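Local coordinates for protein Cif-like 1 (Burkholderia cenocepacia, PDB 7JQY) that probably acts as an epoxide hydrolase of the alpha/beta hydrolase fold, belonging to the Cif-like group and forming an octamer, at residues P149-T153 against R154-E158. The protein carries 1 engineered substitution. Sequence-based numbering, arbitrary orientation.
Sequences PVPGT and RIWDE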
ATOM      1  N   PRO B 149      -6.474  37.413   9.330  1.00 45.44           N
ATOM      2  CA  PRO B 149      -6.510  38.106  10.625  1.00 46.13           C
ATOM      3  C   PRO B 149      -5.725  37.353  11.689  1.00 48.55           C
ATOM      4  O   PRO B 149      -5.593  36.128  11.645  1.00 48.90           O
ATOM      5  CB  PRO B 149      -8.000  38.119  10.971  1.00 44.16           C
ATOM      6  CG  PRO B 149      -8.525  36.867  10.296  1.00 48.85           C
ATOM      7  CD  PRO B 149      -7.764  36.773   9.002  1.00 44.09           C
ATOM      8  N   VAL B 150      -5.236  38.096  12.680  1.00 46.07           N
ATOM      9  CA  VAL B 150      -4.436  37.485  13.742  1.00 49.24           C
ATOM     10  C   VAL B 150      -5.342  37.178  14.927  1.00 50.18           C
ATOM     11  O   VAL B 150      -6.403  37.802  15.074  1.00 49.92           O
ATOM     12  CB  VAL B 150      -3.242  38.365  14.156  1.00 45.84           C
ATOM     13  CG1 VAL B 150      -2.453  38.811  12.937  1.00 46.89           C
ATOM     14  CG2 VAL B 150      -3.684  39.553  14.979  1.00 50.25           C
ATOM     15  N   PRO B 151      -4.995  36.206  15.767  1.00 50.78           N
ATOM     16  CA  PRO B 151      -5.830  35.913  16.935  1.00 51.54           C
ATOM     17  C   PRO B 151      -5.967  37.120  17.856  1.00 54.50           C
ATOM     18  O   PRO B 151      -5.087  37.980  17.934  1.00 52.67           O
ATOM     19  CB  PRO B 151      -5.087  34.768  17.629  1.00 47.90           C
ATOM     20  CG  PRO B 151      -4.239  34.143  16.542  1.00 50.17           C
ATOM     21  CD  PRO B 151      -3.865  35.265  15.627  1.00 47.37           C
ATOM     22  N   GLY B 152      -7.101  37.173  18.559  1.00 55.14           N
ATOM     23  CA  GLY B 152      -7.414  38.237  19.479  1.00 54.64           C
ATOM     24  C   GLY B 152      -8.273  39.339  18.892  1.00 58.16           C
ATOM     25  O   GLY B 152      -8.979  40.022  19.642  1.00 60.42           O
ATOM     26  N   THR B 153      -8.233  39.529  17.577  1.00 57.29           N
ATOM     27  CA  THR B 153      -9.058  40.561  16.977  1.00 54.39           C
ATOM     28  C   THR B 153     -10.506  40.080  16.885  1.00 52.96           C
ATOM     29  O   THR B 153     -10.794  38.886  16.969  1.00 52.23           O
ATOM     30  CB  THR B 153      -8.522  40.942  15.591  1.00 52.09           C
ATOM     31  OG1 THR B 153      -8.602  39.818  14.702  1.00 48.63           O
ATOM     32  CG2 THR B 153      -7.080  41.401  15.700  1.00 53.99           C
ATOM     33  N   ARG B 154     -11.431  41.025  16.683  1.00 56.74           N
ATOM     34  CA  ARG B 154     -12.824  40.601  16.581  1.00 55.42           C
ATOM     35  C   ARG B 154     -13.101  39.979  15.223  1.00 50.73           C
ATOM     36  O   ARG B 154     -13.937  39.076  15.125  1.00 50.73           O
ATOM     37  CB  ARG B 154     -13.790  41.752  16.865  1.00 63.06           C
ATOM     38  CG  ARG B 154     -13.419  43.101  16.296  1.00 66.07           C
ATOM     39  CD  ARG B 154     -14.066  44.196  17.130  1.00 72.63           C
ATOM     40  NE  ARG B 154     -14.477  45.336  16.319  1.00 77.95           N
ATOM     41  CZ  ARG B 154     -15.661  45.435  15.721  1.00 85.46           C
ATOM     42  NH1 ARG B 154     -15.956  46.513  15.005  1.00 88.64           N
ATOM     43  NH2 ARG B 154     -16.549  44.455  15.834  1.00 84.96           N
ATOM     44  N   ILE B 155     -12.342  40.363  14.196  1.00 52.96           N
ATOM     45  CA  ILE B 155     -12.431  39.649  12.928  1.00 52.78           C
ATOM     46  C   ILE B 155     -12.076  38.185  13.140  1.00 51.38           C
ATOM     47  O   ILE B 155     -12.724  37.285  12.589  1.00 50.02           O
ATOM     48  CB  ILE B 155     -11.508  40.297  11.878  1.00 48.10           C
ATOM     49  CG1 ILE B 155     -11.821  41.784  11.723  1.00 51.18           C
ATOM     50  CG2 ILE B 155     -11.620  39.578  10.546  1.00 45.30           C
ATOM     51  CD1 ILE B 155     -13.160  42.072  11.030  1.00 47.38           C
ATOM     52  N   TRP B 156     -11.068  37.923  13.973  1.00 48.59           N
ATOM     53  CA  TRP B 156     -10.717  36.546  14.309  1.00 51.51           C
ATOM     54  C   TRP B 156     -11.825  35.881  15.119  1.00 50.51           C
ATOM     55  O   TRP B 156     -12.217  34.740  14.840  1.00 46.85           O
ATOM     56  CB  TRP B 156      -9.385  36.524  15.070  1.00 49.20           C
ATOM     57  CG  TRP B 156      -9.009  35.188  15.638  1.00 50.12           C
ATOM     58  CD1 TRP B 156      -9.397  34.666  16.839  1.00 49.32           C
ATOM     59  CD2 TRP B 156      -8.142  34.213  15.038  1.00 50.95           C
ATOM     60  NE1 TRP B 156      -8.837  33.423  17.022  1.00 51.01           N
ATOM     61  CE2 TRP B 156      -8.061  33.121  15.931  1.00 51.48           C
ATOM     62  CE3 TRP B 156      -7.428  34.158  13.837  1.00 48.63           C
ATOM     63  CZ2 TRP B 156      -7.296  31.981  15.653  1.00 49.50           C
ATOM     64  CZ3 TRP B 156      -6.667  33.026  13.565  1.00 48.10           C
ATOM     65  CH2 TRP B 156      -6.609  31.956  14.468  1.00 47.10           C
ATOM     66  N   ASP B 157     -12.340  36.582  16.133  1.00 50.20           N
ATOM     67  CA  ASP B 157     -13.347  35.981  17.005  1.00 53.06           C
ATOM     68  C   ASP B 157     -14.678  35.795  16.295  1.00 50.59           C
ATOM     69  O   ASP B 157     -15.425  34.866  16.627  1.00 49.99           O
ATOM     70  CB  ASP B 157     -13.524  36.818  18.274  1.00 54.23           C
ATOM     71  CG  ASP B 157     -12.331  36.693  19.219  1.00 56.32           C
ATOM     72  OD1 ASP B 157     -11.793  37.735  19.647  1.00 60.12           O
ATOM     73  OD2 ASP B 157     -11.914  35.549  19.518  1.00 55.28           O
ATOM     74  N   GLU B 158     -14.973  36.620  15.290  1.00 49.21           N
ATOM     75  CA  GLU B 158     -16.249  36.472  14.600  1.00 52.00           C
ATOM     76  C   GLU B 158     -16.225  35.316  13.609  1.00 53.24           C
ATOM     77  O   GLU B 158     -17.246  34.644  13.430  1.00 51.21           O
ATOM     78  CB  GLU B 158     -16.607  37.764  13.860  1.00 52.45           C
ATOM     79  CG  GLU B 158     -16.951  38.951  14.755  1.00 56.06           C
ATOM     80  CD  GLU B 158     -16.939  40.275  13.999  1.00 61.16           C
ATOM     81  OE1 GLU B 158     -17.205  41.324  14.626  1.00 68.45           O
ATOM     82  OE2 GLU B 158     -16.669  40.268  12.779  1.00 57.57           O
TER
HETATM   83  O   HOH W   1      -9.512  35.535  20.064  1.00 47.47           O
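T153 caps the start of helix 154-161, its OG1 accepting a hydrogen bond from W156 N at 3.2 Å. The same hydroxyl donates a hydrogen bond to V150 O, 3.0 Å from T153 OG1 and approached nearly end-on (162° at the oxygen). A chi1 of 64° sets OG1 between the backbone N and the carbonyl carbon, where it can reach both W156 N and V150 O; through these two bonds one buried hydroxyl ties the loop's turn to the helix. T153 O accepts from D157 N at 2.9 Å, the first i to i+4 bond, while R154 N, the helix's first amide, hydrogen-bonds to the carboxylate of E269. V150 to T153 form a type II turn; the ring of P151 holds phi near -60° (here -59°), as its second position needs, and G152, with positive phi, suits the third, where a side chain would strike the preceding carbonyl. A water receives a weak bond from G152 N; its oxygen lies 2.5 Å from D157 OD2, to which it donates. The indole of W156 folds back over this turn: P151 CA lies 3.5 Å from the centroid of the five-membered ring, a CH-pi contact over the face, with P151 CG against the benzo part. W156 NE1 donates a hydrogen bond to the carboxylate of E235. P149 CB meets I155 CG2 at 3.9 Å, and R154 NH2 pairs with E158 OE1 at 3.4 Å. The loop carrying the turn leads from strand 140-146 into helix 154-161: M127 of helix 124-135 touches P151 and W156, helix 231-241 supplies E235 and F231, the latter edge-to-face with the indole, and M266 of helix 262-268 packs against P149, V150, T153 and I155.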